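PDB 2AP3: conserved hypothetical protein from Staphylococcus aureus subsp. aureus, which is of unknown function but belongs to a family of putative cell-wall binding lipoproteins and folds as an elongated bundle of long helices. Local coordinates for residues A[24-27]-A[28-31]; A[40-43]-A[44-48]; A[115-118]-A[119-123]; A[187-190]-A[191-195]. All blocks are in the same frame, centred on the assembly; numbering follows the deposited sequence.

Contact 1: residues A[24-27]-A[28-31]; sequences QVDK and IKDD
Ile28 meets Gln24 one turn up helix 10-30, in the last turns of this helix of the bundle. Its N donates to Gln24 O at 3.2 Å, and the same carbonyl is brushed by Ile28 CG1 at 3.3 Å, because CG1 stands beside the backbone N (chi1 -69°). The side chain also touches Ser92 and Asp95 of helix 61-96 and Tyr126 of helix 109-150. Lys29 N bonds to Val25 O, and its aliphatic CD runs alongside the carboxylate of Asp26, both side chains pointing the same way; Lys192 of helix 157-195 packs against Lys29 and Val25. Asp30 N closes the next turn on Asp26 O at 2.8 Å, while its carboxylate folds back over that same carbonyl oxygen. Asp31 N donates to Lys27 O, and its side chain makes the charged link of the segment: Lys27, with its chain kinked at chi2 (83°) and again at chi4, curls round to meet the acid four residues on. This i to i+4 salt bridge lies on the surface, with Lys27 NZ 2.7 Å from Asp31 OD2 on the syn side, 16° out of the carboxylate plane.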
loop_
_atom_site.group_PDB
_atom_site.type_symbol
_atom_site.label_atom_id
_atom_site.label_comp_id
_atom_site.label_asym_id
_atom_site.label_seq_id
_atom_site.Cartn_x
_atom_site.Cartn_y
_atom_site.Cartn_z
ATOM N N GLN A 24 4.242 2.831 20.539
ATOM C CA GLN A 24 3.398 3.726 19.754
ATOM C C GLN A 24 3.486 3.334 18.280
ATOM O O GLN A 24 2.468 3.306 17.582
ATOM C CB GLN A 24 3.783 5.186 19.983
ATOM C CG GLN A 24 3.357 5.700 21.358
ATOM C CD GLN A 24 4.186 6.881 21.860
ATOM O OE1 GLN A 24 4.991 7.460 21.126
ATOM N NE2 GLN A 24 3.977 7.247 23.126
ATOM N N VAL A 25 4.694 2.991 17.831
ATOM C CA VAL A 25 4.923 2.556 16.441
ATOM C C VAL A 25 4.236 1.225 16.138
ATOM O O VAL A 25 3.718 1.023 15.035
ATOM C CB VAL A 25 6.443 2.502 16.084
ATOM C CG1 VAL A 25 6.657 1.922 14.690
ATOM C CG2 VAL A 25 7.064 3.901 16.167
ATOM N N ASP A 26 4.208 0.324 17.117
ATOM C CA ASP A 26 3.556 -0.974 16.920
ATOM C C ASP A 26 2.031 -0.915 17.013
ATOM O O ASP A 26 1.347 -1.688 16.333
ATOM C CB ASP A 26 4.150 -2.052 17.833
ATOM C CG ASP A 26 5.294 -2.811 17.172
ATOM O OD1 ASP A 26 6.031 -3.514 17.898
ATOM O OD2 ASP A 26 5.460 -2.716 15.928
ATOM N N LYS A 27 1.505 0.008 17.823
ATOM C CA LYS A 27 0.056 0.227 17.913
ATOM C C LYS A 27 -0.460 0.722 16.566
ATOM O O LYS A 27 -1.489 0.270 16.072
ATOM C CB LYS A 27 -0.280 1.249 19.006
ATOM C CG LYS A 27 -1.775 1.503 19.202
ATOM C CD LYS A 27 -2.404 0.444 20.097
ATOM C CE LYS A 27 -3.924 0.466 20.015
ATOM N NZ LYS A 27 -4.420 -0.274 18.820
ATOM N N ILE A 28 0.278 1.656 15.983
ATOM C CA ILE A 28 -0.040 2.178 14.664
ATOM C C ILE A 28 0.015 1.061 13.609
ATOM O O ILE A 28 -0.844 0.991 12.728
ATOM C CB ILE A 28 0.895 3.351 14.304
ATOM C CG1 ILE A 28 0.572 4.556 15.189
ATOM C CG2 ILE A 28 0.733 3.748 12.852
ATOM C CD1 ILE A 28 1.628 5.642 15.177
ATOM N N LYS A 29 1.007 0.183 13.716
ATOM C CA LYS A 29 1.162 -0.899 12.754
ATOM C C LYS A 29 0.018 -1.903 12.894
ATOM O O LYS A 29 -0.498 -2.406 11.887
ATOM C CB LYS A 29 2.523 -1.577 12.914
ATOM C CG LYS A 29 2.938 -2.447 11.732
ATOM C CD LYS A 29 4.347 -2.979 11.912
ATOM C CE LYS A 29 4.603 -4.203 11.046
ATOM N NZ LYS A 29 3.701 -5.331 11.422
ATOM N N ASP A 30 -0.374 -2.178 14.140
ATOM C CA ASP A 30 -1.536 -3.022 14.441
ATOM C C ASP A 30 -2.803 -2.499 13.779
ATOM O O ASP A 30 -3.545 -3.265 13.165
ATOM C CB ASP A 30 -1.768 -3.125 15.961
ATOM C CG ASP A 30 -0.661 -3.886 16.682
ATOM O OD1 ASP A 30 0.144 -4.564 16.005
ATOM O OD2 ASP A 30 -0.601 -3.799 17.931
ATOM N N ASP A 31 -3.031 -1.192 13.908
ATOM C CA ASP A 31 -4.231 -0.533 13.398
ATOM C C ASP A 31 -4.319 -0.513 11.861
ATOM O O ASP A 31 -5.344 -0.093 11.297
ATOM C CB ASP A 31 -4.343 0.889 13.979
ATOM C CG ASP A 31 -4.578 0.901 15.497
ATOM O OD1 ASP A 31 -4.564 2.004 16.090
ATOM O OD2 ASP A 31 -4.776 -0.182 16.104
#

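Contact 2: residues A[40-43]-A[44-48]; sequences KKIA and ELDEK
Ile42 and Asp46 lie one turn apart on helix 33-50, a short surface helix of the bundle, their side chains crossing at a slant. Asp46 N donates to Ile42 O at 2.8 Å, and the side chain of Asp46 turns back the same way, its CG 3.3 Å from Ile42 O. With CG beside its own backbone N (chi1 -76°), the carboxylate swings back toward Ile42, and Asp46 OD2 comes within 3.9 Å of Ile42 CG2, a van der Waals contact. The neighbouring turns repeat the i to i+4 pattern: Glu44 N to Lys40 O, Leu45 N to Lys41 O and Glu47 N to Ala43 O. The side chain four residues on also touches each carbonyl: Leu45 CG lies 3.5 Å from Lys41 O, Glu47 CG approaches Ala43 O, and Glu44 CG comes within 3.3 Å of Lys40 O.

Beyond this first layer, helix 61-96 packs against one face. Leu45 rests on Asp77 and Arg78, Ile42 and Lys41 touch Glu81, and the carbonyl of Leu45 receives a hydrogen bond from Asn74. The polar end of Glu47 is engaged within its own helix, by a salt bridge from its OE2 to Lys50. With CG beside its own N (chi1 -62°) the chain of Glu44 runs back toward Lys40, and the bend at chi2 (-79°) then turns the acid outward, near a water. That water donates to Lys40 O at 2.9 Å, so this carbonyl accepts a second bond besides the one from Glu44 N, and it reaches Glu44 OE2 only weakly, at 3.4 Å.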
loop_
_atom_site.group_PDB
_atom_site.type_symbol
_atom_site.label_atom_id
_atom_site.label_comp_id
_atom_site.label_asym_id
_atom_site.label_seq_id
_atom_site.Cartn_x
_atom_site.Cartn_y
_atom_site.Cartn_z
ATOM N N LYS A 40 -7.105 -8.896 0.522
ATOM C CA LYS A 40 -7.889 -10.107 0.240
ATOM C C LYS A 40 -9.098 -9.812 -0.646
ATOM O O LYS A 40 -9.402 -10.561 -1.568
ATOM C CB LYS A 40 -8.322 -10.789 1.528
ATOM C CG LYS A 40 -7.167 -11.419 2.263
ATOM C CD LYS A 40 -7.647 -12.025 3.570
ATOM C CE LYS A 40 -6.479 -12.417 4.458
ATOM N NZ LYS A 40 -6.987 -13.243 5.603
ATOM N N LYS A 41 -9.780 -8.700 -0.369
ATOM C CA LYS A 41 -10.990 -8.365 -1.118
ATOM C C LYS A 41 -10.625 -8.012 -2.565
ATOM O O LYS A 41 -11.307 -8.414 -3.502
ATOM C CB LYS A 41 -11.709 -7.197 -0.449
ATOM C CG LYS A 41 -12.370 -7.587 0.870
ATOM C CD LYS A 41 -13.673 -8.333 0.682
ATOM C CE LYS A 41 -14.106 -9.023 1.977
ATOM N NZ LYS A 41 -14.141 -8.136 3.177
ATOM N N ILE A 42 -9.530 -7.280 -2.750
ATOM C CA ILE A 42 -9.070 -6.970 -4.093
ATOM C C ILE A 42 -8.604 -8.234 -4.817
ATOM O O ILE A 42 -8.913 -8.422 -6.002
ATOM C CB ILE A 42 -8.006 -5.857 -4.088
ATOM C CG1 ILE A 42 -8.687 -4.532 -3.708
ATOM C CG2 ILE A 42 -7.343 -5.714 -5.479
ATOM C CD1 ILE A 42 -7.667 -3.412 -3.499
ATOM N N ALA A 43 -7.976 -9.146 -4.095
ATOM C CA ALA A 43 -7.586 -10.424 -4.724
ATOM C C ALA A 43 -8.809 -11.211 -5.222
ATOM O O ALA A 43 -8.793 -11.786 -6.321
ATOM C CB ALA A 43 -6.736 -11.272 -3.782
ATOM N N GLU A 44 -9.881 -11.231 -4.433
ATOM C CA GLU A 44 -11.125 -11.855 -4.864
ATOM C C GLU A 44 -11.655 -11.174 -6.125
ATOM O O GLU A 44 -12.070 -11.853 -7.073
ATOM C CB GLU A 44 -12.165 -11.840 -3.748
ATOM C CG GLU A 44 -11.764 -12.615 -2.488
ATOM C CD GLU A 44 -11.934 -14.121 -2.610
ATOM O OE1 GLU A 44 -12.541 -14.580 -3.596
ATOM O OE2 GLU A 44 -11.465 -14.844 -1.689
ATOM N N LEU A 45 -11.593 -9.836 -6.152
ATOM C CA LEU A 45 -12.047 -9.104 -7.324
ATOM C C LEU A 45 -11.195 -9.397 -8.559
ATOM O O LEU A 45 -11.724 -9.519 -9.666
ATOM C CB LEU A 45 -12.066 -7.602 -7.016
ATOM C CG LEU A 45 -13.244 -7.180 -6.128
ATOM C CD1 LEU A 45 -12.971 -5.803 -5.506
ATOM C CD2 LEU A 45 -14.555 -7.191 -6.906
ATOM N N ASP A 46 -9.891 -9.580 -8.337
ATOM C CA ASP A 46 -8.943 -9.888 -9.427
ATOM C C ASP A 46 -9.296 -11.275 -9.989
ATOM O O ASP A 46 -9.260 -11.491 -11.201
ATOM C CB ASP A 46 -7.494 -9.915 -8.910
ATOM C CG ASP A 46 -6.901 -8.522 -8.665
ATOM O OD1 ASP A 46 -7.421 -7.563 -9.221
ATOM O OD2 ASP A 46 -5.879 -8.422 -7.952
ATOM N N GLU A 47 -9.663 -12.209 -9.111
ATOM C CA GLU A 47 -10.045 -13.536 -9.588
ATOM C C GLU A 47 -11.347 -13.515 -10.376
ATOM O O GLU A 47 -11.457 -14.185 -11.409
ATOM C CB GLU A 47 -10.110 -14.543 -8.431
ATOM C CG GLU A 47 -8.730 -14.925 -7.916
ATOM C CD GLU A 47 -7.802 -15.448 -9.016
ATOM O OE1 GLU A 47 -8.158 -16.461 -9.667
ATOM O OE2 GLU A 47 -6.734 -14.850 -9.234
ATOM N N LYS A 48 -12.294 -12.677 -9.949
ATOM C CA LYS A 48 -13.553 -12.549 -10.672
ATOM C C LYS A 48 -13.324 -11.939 -12.057
ATOM O O LYS A 48 -13.920 -12.381 -13.035
ATOM C CB LYS A 48 -14.550 -11.711 -9.877
ATOM C CG LYS A 48 -15.283 -12.484 -8.801
ATOM C CD LYS A 48 -16.296 -11.564 -8.138
ATOM C CE LYS A 48 -16.956 -12.210 -6.945
ATOM N NZ LYS A 48 -16.039 -12.530 -5.797
HETATM O O HOH W 1 -8.577 -13.296 -0.840
#

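Contact 3: residues A[115-118]-A[119-123]; sequences VKQL and DDVLK
Helix 109-150, a long helix of the bundle, carries here two turns with one apolar and one polar flank. On the apolar flank Leu118 and Leu122 meet at i to i+4: Leu118 CG lies 4.0 Å from Leu122 CD1, and Leu122 N bonds to Leu118 O at 2.9 Å. The two chains leave the helix differently, Leu118 with CG anti to its N (chi1 176°) and Leu122 with CG beside its N, which brings Leu122 CD1 back over the earlier residue. Next to them, Gln117 folds at chi2 (63°), so that its amide passes across Val121, with Gln117 NE2 3.5 Å from Val121 CG2. The amide is held at both ends. Gln117 NE2 donates to Glu191 of helix 157-195, and Gln117 OE1 accepts from a water at 2.7 Å. The same water donates to Asp120 OD2, also at 2.7 Å, joining the amide to the carboxylate one turn on. Asp120 N donates to Lys116 O, and Asp119 N donates to Val115 O. Three helices close round these turns: 10-30 puts Tyr21, Leu22 and Val25 against the leucines, with Tyr21 OH bonded to Asp119 OD1; 157-195 packs Val188 and Glu191 on Val121; and 61-96 sets Phe96 against Asp119, Leu122 and Lys123.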
loop_
_atom_site.group_PDB
_atom_site.type_symbol
_atom_site.label_atom_id
_atom_site.label_comp_id
_atom_site.label_asym_id
_atom_site.label_seq_id
_atom_site.Cartn_x
_atom_site.Cartn_y
_atom_site.Cartn_z
ATOM N N VAL A 115 16.995 6.548 16.646
ATOM C CA VAL A 115 15.546 6.804 16.695
ATOM C C VAL A 115 15.107 7.757 15.588
ATOM O O VAL A 115 14.111 7.492 14.899
ATOM C CB VAL A 115 15.106 7.301 18.098
ATOM C CG1 VAL A 115 13.664 7.852 18.084
ATOM C CG2 VAL A 115 15.242 6.175 19.109
ATOM N N LYS A 116 15.852 8.846 15.409
ATOM C CA LYS A 116 15.578 9.803 14.352
ATOM C C LYS A 116 15.636 9.108 12.990
ATOM O O LYS A 116 14.853 9.425 12.099
ATOM C CB LYS A 116 16.544 10.990 14.415
ATOM C CG LYS A 116 16.295 11.888 15.623
ATOM C CD LYS A 116 17.087 13.185 15.579
ATOM C CE LYS A 116 16.699 14.082 16.755
ATOM N NZ LYS A 116 17.577 15.286 16.905
ATOM N N GLN A 117 16.536 8.132 12.862
ATOM C CA GLN A 117 16.691 7.375 11.621
ATOM C C GLN A 117 15.487 6.459 11.374
ATOM O O GLN A 117 15.007 6.363 10.243
ATOM C CB GLN A 117 18.021 6.593 11.613
ATOM C CG GLN A 117 18.205 5.596 10.462
ATOM C CD GLN A 117 18.222 6.240 9.088
ATOM O OE1 GLN A 117 18.409 7.455 8.952
ATOM N NE2 GLN A 117 18.046 5.418 8.051
ATOM N N LEU A 118 15.000 5.798 12.422
ATOM C CA LEU A 118 13.770 5.010 12.303
ATOM C C LEU A 118 12.596 5.895 11.879
ATOM O O LEU A 118 11.816 5.506 10.992
ATOM C CB LEU A 118 13.456 4.264 13.602
ATOM C CG LEU A 118 12.138 3.473 13.673
ATOM C CD1 LEU A 118 11.993 2.428 12.534
ATOM C CD2 LEU A 118 12.041 2.813 15.024
ATOM N N ASP A 119 12.479 7.074 12.496
ATOM C CA ASP A 119 11.450 8.064 12.125
ATOM C C ASP A 119 11.546 8.506 10.679
ATOM O O ASP A 119 10.536 8.733 10.016
ATOM C CB ASP A 119 11.541 9.316 12.998
ATOM C CG ASP A 119 10.753 9.204 14.267
ATOM O OD1 ASP A 119 9.899 8.293 14.385
ATOM O OD2 ASP A 119 11.004 10.046 15.171
ATOM N N ASP A 120 12.769 8.655 10.194
ATOM C CA ASP A 120 12.969 9.073 8.820
ATOM C C ASP A 120 12.568 7.994 7.831
ATOM O O ASP A 120 12.069 8.306 6.762
ATOM C CB ASP A 120 14.418 9.501 8.588
ATOM C CG ASP A 120 14.767 10.779 9.316
ATOM O OD1 ASP A 120 13.858 11.582 9.626
ATOM O OD2 ASP A 120 15.967 10.994 9.570
ATOM N N VAL A 121 12.804 6.736 8.196
ATOM C CA VAL A 121 12.432 5.609 7.353
ATOM C C VAL A 121 10.921 5.427 7.364
ATOM O O VAL A 121 10.339 5.117 6.327
ATOM C CB VAL A 121 13.202 4.310 7.737
ATOM C CG1 VAL A 121 12.783 3.111 6.872
ATOM C CG2 VAL A 121 14.696 4.554 7.564
ATOM N N LEU A 122 10.293 5.662 8.517
ATOM C CA LEU A 122 8.832 5.641 8.585
ATOM C C LEU A 122 8.235 6.766 7.734
ATOM O O LEU A 122 7.250 6.545 7.016
ATOM C CB LEU A 122 8.342 5.694 10.041
ATOM C CG LEU A 122 8.514 4.388 10.822
ATOM C CD1 LEU A 122 8.527 4.639 12.335
ATOM C CD2 LEU A 122 7.428 3.372 10.486
ATOM N N LYS A 123 8.840 7.955 7.777
ATOM C CA LYS A 123 8.477 9.041 6.855
ATOM C C LYS A 123 8.597 8.607 5.385
ATOM O O LYS A 123 7.707 8.872 4.582
ATOM C CB LYS A 123 9.325 10.305 7.116
ATOM C CG LYS A 123 8.866 11.068 8.340
ATOM C CD LYS A 123 9.977 11.876 8.998
ATOM C CE LYS A 123 9.501 12.396 10.344
ATOM N NZ LYS A 123 10.539 13.133 11.122
HETATM O O HOH W 2 18.288 9.848 10.144
#

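Contact 4: residues A[187-190]-A[191-195]; sequences KVQK and EKQDV. Unlike the reference sequence in segment 187-190: Gln189 (reference Gly).
Glu191 OE1, in the final turns of helix 157-195 of the bundle, has several groups about it: Lys190 CE lies 3.1 Å from Glu191 OE1, Lys190 NZ makes a long ion pair with Glu191 OE1 at 3.9 Å, and Gln117 NE2 of helix 109-150 gives it its firmer partner, a hydrogen bond. Glu191 is buried, and its chain turns at both chi1 (-59°) and chi2 (-63°), which brings the carboxylate back beside two lysines. Lys187 and Lys190 both run alongside it, pointing the same way, with Lys187 CE farther from Glu191 OE1 at 3.9 Å. The nearby positive charges would probably favour the ionised acid. In the backbone, Glu191 N donates to Lys187 O at 3.0 Å. On another flank, Lys192 runs extended beside Val188, its CE 3.8 Å from Val188 CG1, and its ammonium makes a weak, long ion pair with Asp26. Gln189, which differs from the Gly of the reference sequence, folds its amide across the next turn. It crosses the side chains of Lys192 and Gln193 at about right angles; the amide planes of Gln189 and Gln193 stand 77° apart, and Gln189 OE1 comes to rest 3.5 Å from Gln193 CG.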
loop_
_atom_site.group_PDB
_atom_site.type_symbol
_atom_site.label_atom_id
_atom_site.label_comp_id
_atom_site.label_asym_id
_atom_site.label_seq_id
_atom_site.Cartn_x
_atom_site.Cartn_y
_atom_site.Cartn_z
ATOM N N LYS A 187 13.265 -2.104 5.418
ATOM C CA LYS A 187 14.171 -1.165 6.067
ATOM C C LYS A 187 13.598 -0.692 7.406
ATOM O O LYS A 187 14.357 -0.461 8.360
ATOM C CB LYS A 187 14.473 0.021 5.153
ATOM C CG LYS A 187 15.665 0.873 5.596
ATOM C CD LYS A 187 15.845 2.069 4.675
ATOM C CE LYS A 187 17.081 2.872 5.050
ATOM N NZ LYS A 187 17.456 3.802 3.942
ATOM N N VAL A 188 12.272 -0.553 7.485
ATOM C CA VAL A 188 11.621 -0.200 8.755
ATOM C C VAL A 188 12.000 -1.207 9.844
ATOM O O VAL A 188 12.427 -0.813 10.934
ATOM C CB VAL A 188 10.077 -0.031 8.616
ATOM C CG1 VAL A 188 9.391 0.017 9.992
ATOM C CG2 VAL A 188 9.770 1.238 7.853
ATOM N N GLN A 189 11.878 -2.496 9.545
ATOM C CA GLN A 189 12.292 -3.506 10.515
ATOM C C GLN A 189 13.792 -3.469 10.847
ATOM O O GLN A 189 14.155 -3.664 12.007
ATOM C CB GLN A 189 11.836 -4.912 10.126
ATOM C CG GLN A 189 12.254 -6.001 11.133
ATOM C CD GLN A 189 11.871 -5.677 12.578
ATOM O OE1 GLN A 189 12.736 -5.395 13.407
ATOM N NE2 GLN A 189 10.573 -5.723 12.882
ATOM N N LYS A 190 14.656 -3.226 9.859
ATOM C CA LYS A 190 16.099 -3.129 10.149
ATOM C C LYS A 190 16.420 -2.023 11.166
ATOM O O LYS A 190 17.247 -2.220 12.067
ATOM C CB LYS A 190 16.952 -2.980 8.872
ATOM C CG LYS A 190 17.188 -1.541 8.399
ATOM C CD LYS A 190 18.369 -1.425 7.452
ATOM C CE LYS A 190 18.809 0.027 7.330
ATOM N NZ LYS A 190 20.017 0.197 6.469
ATOM N N GLU A 191 15.763 -0.872 11.025
ATOM C CA GLU A 191 16.007 0.250 11.925
ATOM C C GLU A 191 15.477 -0.049 13.315
ATOM O O GLU A 191 16.065 0.379 14.312
ATOM C CB GLU A 191 15.416 1.554 11.377
ATOM C CG GLU A 191 15.955 1.965 9.996
ATOM C CD GLU A 191 17.447 2.267 9.970
ATOM O OE1 GLU A 191 17.969 2.558 8.870
ATOM O OE2 GLU A 191 18.107 2.236 11.034
ATOM N N LYS A 192 14.380 -0.803 13.377
ATOM C CA LYS A 192 13.806 -1.237 14.654
ATOM C C LYS A 192 14.759 -2.137 15.425
ATOM O O LYS A 192 14.883 -2.000 16.647
ATOM C CB LYS A 192 12.474 -1.954 14.440
ATOM C CG LYS A 192 11.310 -1.011 14.205
ATOM C CD LYS A 192 10.052 -1.801 13.891
ATOM C CE LYS A 192 8.881 -0.885 13.612
ATOM N NZ LYS A 192 7.636 -1.650 13.288
ATOM N N GLN A 193 15.418 -3.055 14.713
ATOM C CA GLN A 193 16.397 -3.971 15.310
ATOM C C GLN A 193 17.558 -3.202 15.947
ATOM O O GLN A 193 17.957 -3.496 17.079
ATOM C CB GLN A 193 16.933 -4.949 14.263
ATOM C CG GLN A 193 16.096 -6.217 14.064
ATOM C CD GLN A 193 16.801 -7.234 13.171
ATOM O OE1 GLN A 193 17.054 -6.971 11.997
ATOM N NE2 GLN A 193 17.121 -8.399 13.730
ATOM N N ASP A 194 18.077 -2.205 15.225
ATOM C CA ASP A 194 19.149 -1.338 15.747
ATOM C C ASP A 194 18.703 -0.515 16.948
ATOM O O ASP A 194 19.407 -0.458 17.960
ATOM C CB ASP A 194 19.671 -0.397 14.657
ATOM C CG ASP A 194 20.672 -1.064 13.732
ATOM O OD1 ASP A 194 20.762 -2.312 13.719
ATOM O OD2 ASP A 194 21.377 -0.324 13.010
ATOM N N VAL A 195 17.539 0.122 16.827
ATOM C CA VAL A 195 16.991 0.974 17.882
ATOM C C VAL A 195 16.767 0.158 19.159
ATOM O O VAL A 195 17.053 0.618 20.269
ATOM C CB VAL A 195 15.680 1.667 17.426
ATOM C CG1 VAL A 195 14.930 2.250 18.602
ATOM C CG2 VAL A 195 15.979 2.760 16.407
#

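In the fold
Contacts 1, 3 and 4 gather at one end of the bundle, where helices 10-30, 109-150 and 157-195 run side by side. Contacts 3 and 4 are the nearest pair, their centres 9 Å apart; there Leu118 CD1 packs against Val188 O at 3.6 Å and against Glu191 CB at 3.7 Å. Contact 1 lies 15 Å from each, centre to centre; Val25 CG1 reaches Leu122 CD1 at 4.1 Å and Lys192 CE at 3.7 Å. Contact 2, on the following helix 33-50, stands apart: its nearest atoms are about 13 Å from contact 1, and it lies across the chain's centre from contacts 3 and 4.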